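Local coordinates for MmeI (Methylophilus methylotrophus, PDB 5HR4), which is a type IIL restriction-modification enzyme that binds DNA and probably methylates adenine at N6 using S-adenosyl-L-methionine, at residues R641-F652 and P733-Q741. Residues are numbered along the deposited sequence; the frame is centred on the assembly and turned at random.
Sequences RYGNKPTDDGNF and PMKFFYISQ. With nucleotides of chain B; nucleotides of chain C.
A loop running on from strand 641-642 pairs with the loop 733-741 at the DNA surface of the target recognition domain, around a classic beta bulge in which Phe737 and Tyr738 both face Lys645. A single antiparallel hydrogen-bonded pair ties them: Lys645 N gives to Tyr738 O (2.9 Å), and Tyr738 N returns a nearly straight bond to Lys645 O. Beside it, Asn644 reaches across with its amide. Its CG stands anti to the carbonyl carbon (chi1 -35°), which carries OD1 to two successive backbone N-H groups, Ser740 N and Gln741 N, each 2.8 Å from that oxygen; ND2 gives a weak bond to Gln741 OE1 and another to Ser771 O. An alanine here would probably leave the N-H groups of Ser740 and Gln741 without their shared acceptor and let that end of the 733-741 loop shift. Ser740 OG in turn donates to Tyr642 O, in the carbonyl plane.

Next to the pairing, Pro646 CB sits squarely over the face of the Phe736 ring, 3.9 Å from its centroid, a CH-pi contact, while Asn644 CB meets that ring's edge. Phe652 CD2 packs against Phe736 CE1 at 3.8 Å, and Trp692 adds an edge-to-face contact with Phe736.

On the DNA side, Lys645, extended beyond CG, runs alongside the Phe737 ring and places NZ 3.0 Å from O4 of DT3 of chain B; NZ also bonds N7 of another guanine of the bound DNA. Phe737 turns its edge to the same O4. Tyr738 OH donates to OP2 of DA2 of chain B (2.5 Å), to which Arg641 NH1 adds a weak bond, so one phosphate oxygen is reached from both segments. Base contacts in the major groove, flanked by a phosphate contact and backed by a small aromatic core, are what a sequence-reading DNA recognition surface looks like.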
ATOM      1  N   ARG A 641      20.899  15.174  18.006  1.00 38.19           N
ATOM      2  CA  ARG A 641      21.750  14.061  17.633  1.00 34.79           C
ATOM      3  C   ARG A 641      20.966  12.753  17.619  1.00 36.07           C
ATOM      4  O   ARG A 641      19.964  12.596  18.320  1.00 36.58           O
ATOM      5  CB  ARG A 641      22.935  13.962  18.595  1.00 36.31           C
ATOM      6  CG  ARG A 641      23.737  15.242  18.662  1.00 35.14           C
ATOM      7  CD  ARG A 641      24.841  15.224  17.634  1.00 39.55           C
ATOM      8  NE  ARG A 641      25.810  14.209  18.028  1.00 49.40           N
ATOM      9  CZ  ARG A 641      26.823  13.791  17.287  1.00 39.78           C
ATOM     10  NH1 ARG A 641      27.030  14.296  16.079  1.00 43.22           N
ATOM     11  NH2 ARG A 641      27.625  12.862  17.770  1.00 41.49           N
ATOM     12  N   TYR A 642      21.458  11.814  16.811  1.00 38.41           N
ATOM     13  CA  TYR A 642      20.868  10.491  16.637  1.00 36.11           C
ATOM     14  C   TYR A 642      21.479   9.520  17.645  1.00 38.21           C
ATOM     15  O   TYR A 642      22.694   9.532  17.877  1.00 41.18           O
ATOM     16  CB  TYR A 642      21.120  10.021  15.195  1.00 35.78           C
ATOM     17  CG  TYR A 642      20.374   8.780  14.725  1.00 36.76           C
ATOM     18  CD1 TYR A 642      18.993   8.706  14.817  1.00 37.89           C
ATOM     19  CD2 TYR A 642      21.047   7.705  14.149  1.00 29.69           C
ATOM     20  CE1 TYR A 642      18.298   7.595  14.380  1.00 34.68           C
ATOM     21  CE2 TYR A 642      20.359   6.581  13.714  1.00 29.66           C
ATOM     22  CZ  TYR A 642      18.979   6.534  13.825  1.00 34.25           C
ATOM     23  OH  TYR A 642      18.246   5.434  13.389  1.00 35.86           O
ATOM     24  N   GLY A 643      20.641   8.675  18.241  1.00 32.50           N
ATOM     25  CA  GLY A 643      21.118   7.710  19.217  1.00 30.53           C
ATOM     26  C   GLY A 643      22.110   6.712  18.621  1.00 40.48           C
ATOM     27  O   GLY A 643      22.243   6.560  17.403  1.00 38.31           O
ATOM     28  N   ASN A 644      22.819   6.015  19.523  1.00 37.21           N
ATOM     29  CA  ASN A 644      23.838   5.047  19.123  1.00 33.79           C
ATOM     30  C   ASN A 644      23.195   3.802  18.521  1.00 33.15           C
ATOM     31  O   ASN A 644      22.272   3.228  19.102  1.00 33.30           O
ATOM     32  CB  ASN A 644      24.710   4.633  20.317  1.00 34.13           C
ATOM     33  CG  ASN A 644      24.954   5.765  21.297  1.00 37.58           C
ATOM     34  OD1 ASN A 644      25.868   6.576  21.128  1.00 38.72           O
ATOM     35  ND2 ASN A 644      24.136   5.817  22.341  1.00 38.96           N
ATOM     36  N   LYS A 645      23.719   3.359  17.374  1.00 30.24           N
ATOM     37  CA  LYS A 645      23.197   2.222  16.623  1.00 28.16           C
ATOM     38  C   LYS A 645      24.145   1.043  16.763  1.00 32.28           C
ATOM     39  O   LYS A 645      25.319   1.146  16.373  1.00 32.12           O
ATOM     40  CB  LYS A 645      23.027   2.604  15.153  1.00 26.28           C
ATOM     41  CG  LYS A 645      22.703   1.480  14.215  1.00 22.04           C
ATOM     42  CD  LYS A 645      22.375   2.029  12.818  1.00 24.42           C
ATOM     43  CE  LYS A 645      22.422   0.902  11.771  1.00 29.31           C
ATOM     44  NZ  LYS A 645      22.121   1.299  10.365  1.00 32.34           N
ATOM     45  N   PRO A 646      23.699  -0.082  17.316  1.00 34.27           N
ATOM     46  CA  PRO A 646      24.649  -1.142  17.704  1.00 36.09           C
ATOM     47  C   PRO A 646      25.071  -2.083  16.579  1.00 37.42           C
ATOM     48  O   PRO A 646      26.235  -2.508  16.531  1.00 37.25           O
ATOM     49  CB  PRO A 646      23.874  -1.906  18.783  1.00 37.09           C
ATOM     50  CG  PRO A 646      22.419  -1.693  18.395  1.00 33.02           C
ATOM     51  CD  PRO A 646      22.375  -0.261  17.939  1.00 30.27           C
ATOM     52  N   THR A 647      24.130  -2.421  15.699  1.00 31.73           N
ATOM     53  CA  THR A 647      24.284  -3.484  14.703  1.00 30.64           C
ATOM     54  C   THR A 647      25.004  -4.694  15.283  1.00 32.57           C
ATOM     55  O   THR A 647      26.111  -5.038  14.875  1.00 38.68           O
ATOM     56  CB  THR A 647      25.019  -2.992  13.462  1.00 31.43           C
ATOM     57  OG1 THR A 647      24.499  -1.718  13.058  1.00 35.46           O
ATOM     58  CG2 THR A 647      24.815  -3.981  12.327  1.00 27.33           C
ATOM     59  N   ASP A 648      24.368  -5.350  16.256  1.00 33.34           N
ATOM     60  CA  ASP A 648      25.071  -6.381  17.013  1.00 34.06           C
ATOM     61  C   ASP A 648      24.329  -7.708  17.086  1.00 33.05           C
ATOM     62  O   ASP A 648      24.769  -8.605  17.806  1.00 37.53           O
ATOM     63  CB  ASP A 648      25.371  -5.893  18.434  1.00 37.99           C
ATOM     64  CG  ASP A 648      24.127  -5.859  19.324  1.00 40.10           C
ATOM     65  OD1 ASP A 648      22.992  -5.836  18.781  1.00 37.25           O
ATOM     66  OD2 ASP A 648      24.300  -5.850  20.570  1.00 35.77           O
ATOM     67  N   ASP A 649      23.225  -7.858  16.376  1.00 35.42           N
ATOM     68  CA  ASP A 649      22.357  -9.024  16.538  1.00 38.15           C
ATOM     69  C   ASP A 649      22.056  -9.316  18.013  1.00 41.62           C
ATOM     70  O   ASP A 649      21.829 -10.472  18.394  1.00 42.26           O
ATOM     71  CB  ASP A 649      22.956 -10.252  15.856  1.00 39.78           C
ATOM     72  CG  ASP A 649      21.923 -11.320  15.602  1.00 42.17           C
ATOM     73  OD1 ASP A 649      20.955 -11.043  14.860  1.00 52.83           O
ATOM     74  OD2 ASP A 649      22.074 -12.431  16.143  1.00 44.01           O
ATOM     75  N   GLY A 650      22.071  -8.269  18.859  1.00 36.30           N
ATOM     76  CA  GLY A 650      21.755  -8.390  20.272  1.00 25.41           C
ATOM     77  C   GLY A 650      22.896  -8.814  21.175  1.00 36.32           C
ATOM     78  O   GLY A 650      22.730  -8.804  22.406  1.00 35.90           O
ATOM     79  N   ASN A 651      24.056  -9.178  20.621  1.00 39.12           N
ATOM     80  CA  ASN A 651      25.140  -9.709  21.441  1.00 35.67           C
ATOM     81  C   ASN A 651      25.606  -8.733  22.514  1.00 35.23           C
ATOM     82  O   ASN A 651      26.115  -9.169  23.553  1.00 36.28           O
ATOM     83  CB  ASN A 651      26.287 -10.119  20.537  1.00 27.54           C
ATOM     84  CG  ASN A 651      25.906 -11.261  19.624  1.00 31.06           C
ATOM     85  OD1 ASN A 651      25.824 -11.104  18.397  1.00 35.73           O
ATOM     86  ND2 ASN A 651      25.664 -12.429  20.215  1.00 27.84           N
ATOM     87  N   PHE A 652      25.421  -7.438  22.319  1.00 32.56           N
ATOM     88  CA  PHE A 652      25.792  -6.492  23.356  1.00 37.97           C
ATOM     89  C   PHE A 652      24.645  -6.107  24.283  1.00 36.24           C
ATOM     90  O   PHE A 652      24.839  -5.218  25.108  1.00 38.77           O
ATOM     91  CB  PHE A 652      26.378  -5.222  22.738  1.00 39.08           C
ATOM     92  CG  PHE A 652      27.754  -5.408  22.197  1.00 40.15           C
ATOM     93  CD1 PHE A 652      28.512  -6.497  22.585  1.00 37.13           C
ATOM     94  CD2 PHE A 652      28.292  -4.512  21.300  1.00 46.14           C
ATOM     95  CE1 PHE A 652      29.778  -6.693  22.094  1.00 36.88           C
ATOM     96  CE2 PHE A 652      29.573  -4.708  20.794  1.00 43.71           C
ATOM     97  CZ  PHE A 652      30.311  -5.801  21.199  1.00 38.37           C
ATOM     98  N   PRO A 733      34.955  -4.770  16.246  1.00 34.23           N
ATOM     99  CA  PRO A 733      33.783  -5.503  16.723  1.00 34.58           C
ATOM    100  C   PRO A 733      33.394  -5.211  18.158  1.00 32.50           C
ATOM    101  O   PRO A 733      32.421  -5.797  18.631  1.00 38.19           O
ATOM    102  CB  PRO A 733      34.222  -6.960  16.563  1.00 28.29           C
ATOM    103  CG  PRO A 733      35.655  -6.896  16.859  1.00 29.26           C
ATOM    104  CD  PRO A 733      36.135  -5.641  16.190  1.00 30.30           C
ATOM    105  N   MET A 734      34.093  -4.358  18.891  1.00 31.25           N
ATOM    106  CA  MET A 734      33.652  -4.094  20.253  1.00 38.83           C
ATOM    107  C   MET A 734      32.987  -2.738  20.405  1.00 36.75           C
ATOM    108  O   MET A 734      32.499  -2.419  21.488  1.00 36.77           O
ATOM    109  CB  MET A 734      34.811  -4.232  21.251  1.00 38.43           C
ATOM    110  CG  MET A 734      36.150  -3.740  20.814  1.00 38.55           C
ATOM    111  SD  MET A 734      37.301  -4.096  22.162  1.00 55.42           S
ATOM    112  CE  MET A 734      37.412  -2.508  22.977  1.00 52.16           C
ATOM    113  N   LYS A 735      32.940  -1.949  19.346  1.00 35.61           N
ATOM    114  CA  LYS A 735      32.336  -0.637  19.362  1.00 32.31           C
ATOM    115  C   LYS A 735      31.034  -0.705  18.582  1.00 33.28           C
ATOM    116  O   LYS A 735      30.935  -1.439  17.596  1.00 30.78           O
ATOM    117  CB  LYS A 735      33.276   0.408  18.750  1.00 36.12           C
ATOM    118  CG  LYS A 735      34.465   0.751  19.634  1.00 42.34           C
ATOM    119  CD  LYS A 735      35.411   1.746  18.974  1.00 40.62           C
ATOM    120  CE  LYS A 735      36.806   1.665  19.611  1.00 56.93           C
ATOM    121  NZ  LYS A 735      37.509   0.350  19.394  1.00 52.11           N
ATOM    122  N   PHE A 736      30.032   0.040  19.051  1.00 32.56           N
ATOM    123  CA  PHE A 736      28.785   0.149  18.314  1.00 32.93           C
ATOM    124  C   PHE A 736      29.085   0.613  16.893  1.00 30.70           C
ATOM    125  O   PHE A 736      30.088   1.287  16.639  1.00 30.94           O
ATOM    126  CB  PHE A 736      27.816   1.136  19.001  1.00 32.95           C
ATOM    127  CG  PHE A 736      27.009   0.550  20.149  1.00 32.35           C
ATOM    128  CD1 PHE A 736      27.432  -0.576  20.836  1.00 33.11           C
ATOM    129  CD2 PHE A 736      25.814   1.150  20.543  1.00 39.36           C
ATOM    130  CE1 PHE A 736      26.687  -1.096  21.891  1.00 29.13           C
ATOM    131  CE2 PHE A 736      25.057   0.635  21.605  1.00 35.32           C
ATOM    132  CZ  PHE A 736      25.497  -0.496  22.272  1.00 31.55           C
ATOM    133  N   PHE A 737      28.199   0.249  15.967  1.00 27.31           N
ATOM    134  CA  PHE A 737      28.354   0.662  14.578  1.00 25.41           C
ATOM    135  C   PHE A 737      28.365   2.182  14.434  1.00 29.57           C
ATOM    136  O   PHE A 737      29.239   2.741  13.769  1.00 32.15           O
ATOM    137  CB  PHE A 737      27.245   0.043  13.741  1.00 28.95           C
ATOM    138  CG  PHE A 737      27.174   0.572  12.351  1.00 30.19           C
ATOM    139  CD1 PHE A 737      26.266   1.559  12.023  1.00 28.24           C
ATOM    140  CD2 PHE A 737      27.993   0.060  11.358  1.00 32.88           C
ATOM    141  CE1 PHE A 737      26.184   2.037  10.735  1.00 31.62           C
ATOM    142  CE2 PHE A 737      27.922   0.541  10.049  1.00 29.66           C
ATOM    143  CZ  PHE A 737      27.016   1.525   9.738  1.00 32.96           C
ATOM    144  N   TYR A 738      27.375   2.872  14.999  1.00 31.52           N
ATOM    145  CA  TYR A 738      27.416   4.325  15.081  1.00 28.36           C
ATOM    146  C   TYR A 738      27.356   4.729  16.545  1.00 30.57           C
ATOM    147  O   TYR A 738      26.510   4.230  17.292  1.00 32.20           O
ATOM    148  CB  TYR A 738      26.280   4.976  14.299  1.00 30.28           C
ATOM    149  CG  TYR A 738      26.258   6.494  14.388  1.00 32.29           C
ATOM    150  CD1 TYR A 738      27.273   7.257  13.823  1.00 31.79           C
ATOM    151  CD2 TYR A 738      25.209   7.164  15.032  1.00 30.37           C
ATOM    152  CE1 TYR A 738      27.255   8.648  13.896  1.00 40.72           C
ATOM    153  CE2 TYR A 738      25.175   8.564  15.115  1.00 29.67           C
ATOM    154  CZ  TYR A 738      26.198   9.294  14.538  1.00 39.31           C
ATOM    155  OH  TYR A 738      26.195  10.667  14.612  1.00 41.08           O
ATOM    156  N   ILE A 739      28.272   5.606  16.952  1.00 30.46           N
ATOM    157  CA  ILE A 739      28.414   6.041  18.336  1.00 33.04           C
ATOM    158  C   ILE A 739      28.227   7.550  18.369  1.00 37.05           C
ATOM    159  O   ILE A 739      28.854   8.280  17.589  1.00 37.85           O
ATOM    160  CB  ILE A 739      29.779   5.644  18.941  1.00 31.82           C
ATOM    161  CG1 ILE A 739      29.890   4.128  19.118  1.00 29.08           C
ATOM    162  CG2 ILE A 739      29.977   6.292  20.290  1.00 28.81           C
ATOM    163  CD1 ILE A 739      31.093   3.697  19.951  1.00 26.45           C
ATOM    164  N   SER A 740      27.353   8.011  19.257  1.00 37.49           N
ATOM    165  CA  SER A 740      27.073   9.426  19.402  1.00 38.80           C
ATOM    166  C   SER A 740      27.069   9.888  20.843  1.00 40.96           C
ATOM    167  O   SER A 740      27.068  11.101  21.069  1.00 47.86           O
ATOM    168  CB  SER A 740      25.716   9.771  18.776  1.00 40.89           C
ATOM    169  OG  SER A 740      24.703   8.942  19.317  1.00 40.61           O
ATOM    170  N   GLN A 741      27.074   8.967  21.815  1.00 39.61           N
ATOM    171  CA  GLN A 741      27.005   9.218  23.252  1.00 39.45           C
ATOM    172  C   GLN A 741      27.644  10.543  23.643  1.00 38.85           C
ATOM    173  O   GLN A 741      28.794  10.810  23.283  1.00 38.43           O
ATOM    174  CB  GLN A 741      27.682   8.079  24.017  1.00 38.94           C
ATOM    175  CG  GLN A 741      27.478   8.118  25.513  1.00 36.17           C
ATOM    176  CD  GLN A 741      26.016   8.044  25.883  1.00 40.06           C
ATOM    177  OE1 GLN A 741      25.184   7.640  25.069  1.00 41.09           O
ATOM    178  NE2 GLN A 741      25.687   8.448  27.106  1.00 38.64           N
TER
ATOM    179  P    DT B   3      21.777  12.656  11.709  1.00 41.98           P
ATOM    180  OP1  DT B   3      20.761  13.427  10.947  1.00 41.22           O
ATOM    181  OP2  DT B   3      22.465  13.389  12.789  1.00 44.38           O
ATOM    182  O5'  DT B   3      21.152  11.272  12.265  1.00 39.02           O
ATOM    183  C5'  DT B   3      19.911  10.722  11.750  1.00 32.16           C
ATOM    184  C4'  DT B   3      19.974  10.426  10.263  1.00 35.16           C
ATOM    185  O4'  DT B   3      21.041   9.467   9.975  1.00 36.98           O
ATOM    186  C3'  DT B   3      18.696   9.800   9.686  1.00 37.71           C
ATOM    187  O3'  DT B   3      18.472  10.283   8.370  1.00 35.35           O
ATOM    188  C2'  DT B   3      19.064   8.316   9.649  1.00 38.81           C
ATOM    189  C1'  DT B   3      20.499   8.426   9.185  1.00 32.84           C
ATOM    190  N1   DT B   3      21.297   7.205   9.387  1.00 37.03           N
ATOM    191  C2   DT B   3      21.315   6.239   8.407  1.00 33.64           C
ATOM    192  O2   DT B   3      20.682   6.325   7.377  1.00 33.07           O
ATOM    193  N3   DT B   3      22.102   5.154   8.684  1.00 35.52           N
ATOM    194  C4   DT B   3      22.880   4.949   9.814  1.00 33.91           C
ATOM    195  O4   DT B   3      23.558   3.936   9.972  1.00 29.83           O
ATOM    196  C5   DT B   3      22.826   6.004  10.797  1.00 35.63           C
ATOM    197  C7   DT B   3      23.607   5.890  12.068  1.00 28.46           C
ATOM    198  C6   DT B   3      22.047   7.070  10.537  1.00 38.86           C
TER
ATOM    199  P    DG C   9      20.510  -5.245  14.841  1.00 30.69           P
ATOM    200  OP1  DG C   9      20.866  -6.669  14.958  1.00 25.46           O
ATOM    201  OP2  DG C   9      21.070  -4.153  15.670  1.00 34.20           O
ATOM    202  O5'  DG C   9      20.663  -4.800  13.320  1.00 23.89           O
ATOM    203  C5'  DG C   9      20.282  -5.679  12.314  1.00 22.20           C
ATOM    204  C4'  DG C   9      20.140  -4.944  11.010  1.00 23.30           C
ATOM    205  O4'  DG C   9      19.223  -3.824  11.159  1.00 24.75           O
ATOM    206  C3'  DG C   9      21.424  -4.329  10.473  1.00 26.15           C
ATOM    207  O3'  DG C   9      21.339  -4.336   9.081  1.00 23.70           O
ATOM    208  C2'  DG C   9      21.332  -2.907  10.991  1.00 23.94           C
ATOM    209  C1'  DG C   9      19.874  -2.670  10.692  1.00 23.07           C
ATOM    210  N9   DG C   9      19.321  -1.507  11.338  1.00 27.14           N
ATOM    211  C8   DG C   9      19.670  -0.963  12.558  1.00 23.78           C
ATOM    212  N7   DG C   9      19.005   0.106  12.847  1.00 23.19           N
ATOM    213  C5   DG C   9      18.147   0.270  11.749  1.00 31.99           C
ATOM    214  C6   DG C   9      17.162   1.251  11.478  1.00 27.58           C
ATOM    215  O6   DG C   9      16.831   2.218  12.169  1.00 26.34           O
ATOM    216  N1   DG C   9      16.549   1.032  10.248  1.00 31.57           N
ATOM    217  C2   DG C   9      16.834  -0.012   9.403  1.00 28.87           C
ATOM    218  N2   DG C   9      16.142  -0.084   8.266  1.00 30.07           N
ATOM    219  N3   DG C   9      17.735  -0.918   9.649  1.00 33.33           N
ATOM    220  C4   DG C   9      18.347  -0.720  10.829  1.00 29.40           C
TER
ATOM    221  P    DA B   2      28.269  12.723  12.760  1.00 63.01           P
ATOM    222  OP1  DA B   2      28.483  14.175  12.555  1.00 56.65           O
ATOM    223  OP2  DA B   2      28.097  12.222  14.146  1.00 49.88           O
ATOM    224  O5'  DA B   2      26.995  12.163  11.931  1.00 57.10           O
ATOM    225  C5'  DA B   2      26.560  12.809  10.715  1.00 50.96           C
ATOM    226  C4'  DA B   2      25.276  12.181  10.155  1.00 47.51           C
ATOM    227  O4'  DA B   2      25.578  10.990   9.378  1.00 41.00           O
ATOM    228  C3'  DA B   2      24.208  11.753  11.181  1.00 41.28           C
ATOM    229  O3'  DA B   2      22.925  12.157  10.699  1.00 38.11           O
ATOM    230  C2'  DA B   2      24.336  10.226  11.173  1.00 41.29           C
ATOM    231  C1'  DA B   2      24.620  10.010   9.700  1.00 42.18           C
ATOM    232  N9   DA B   2      25.132   8.684   9.335  1.00 45.49           N
ATOM    233  C8   DA B   2      26.026   7.904  10.021  1.00 40.43           C
ATOM    234  N7   DA B   2      26.289   6.763   9.425  1.00 40.42           N
ATOM    235  C5   DA B   2      25.521   6.807   8.262  1.00 42.86           C
ATOM    236  C6   DA B   2      25.345   5.904   7.183  1.00 42.78           C
ATOM    237  N6   DA B   2      25.960   4.726   7.092  1.00 40.97           N
ATOM    238  N1   DA B   2      24.506   6.264   6.194  1.00 42.00           N
ATOM    239  C2   DA B   2      23.885   7.436   6.277  1.00 41.62           C
ATOM    240  N3   DA B   2      23.970   8.359   7.226  1.00 44.37           N
ATOM    241  C4   DA B   2      24.811   7.980   8.198  1.00 41.64           C
TER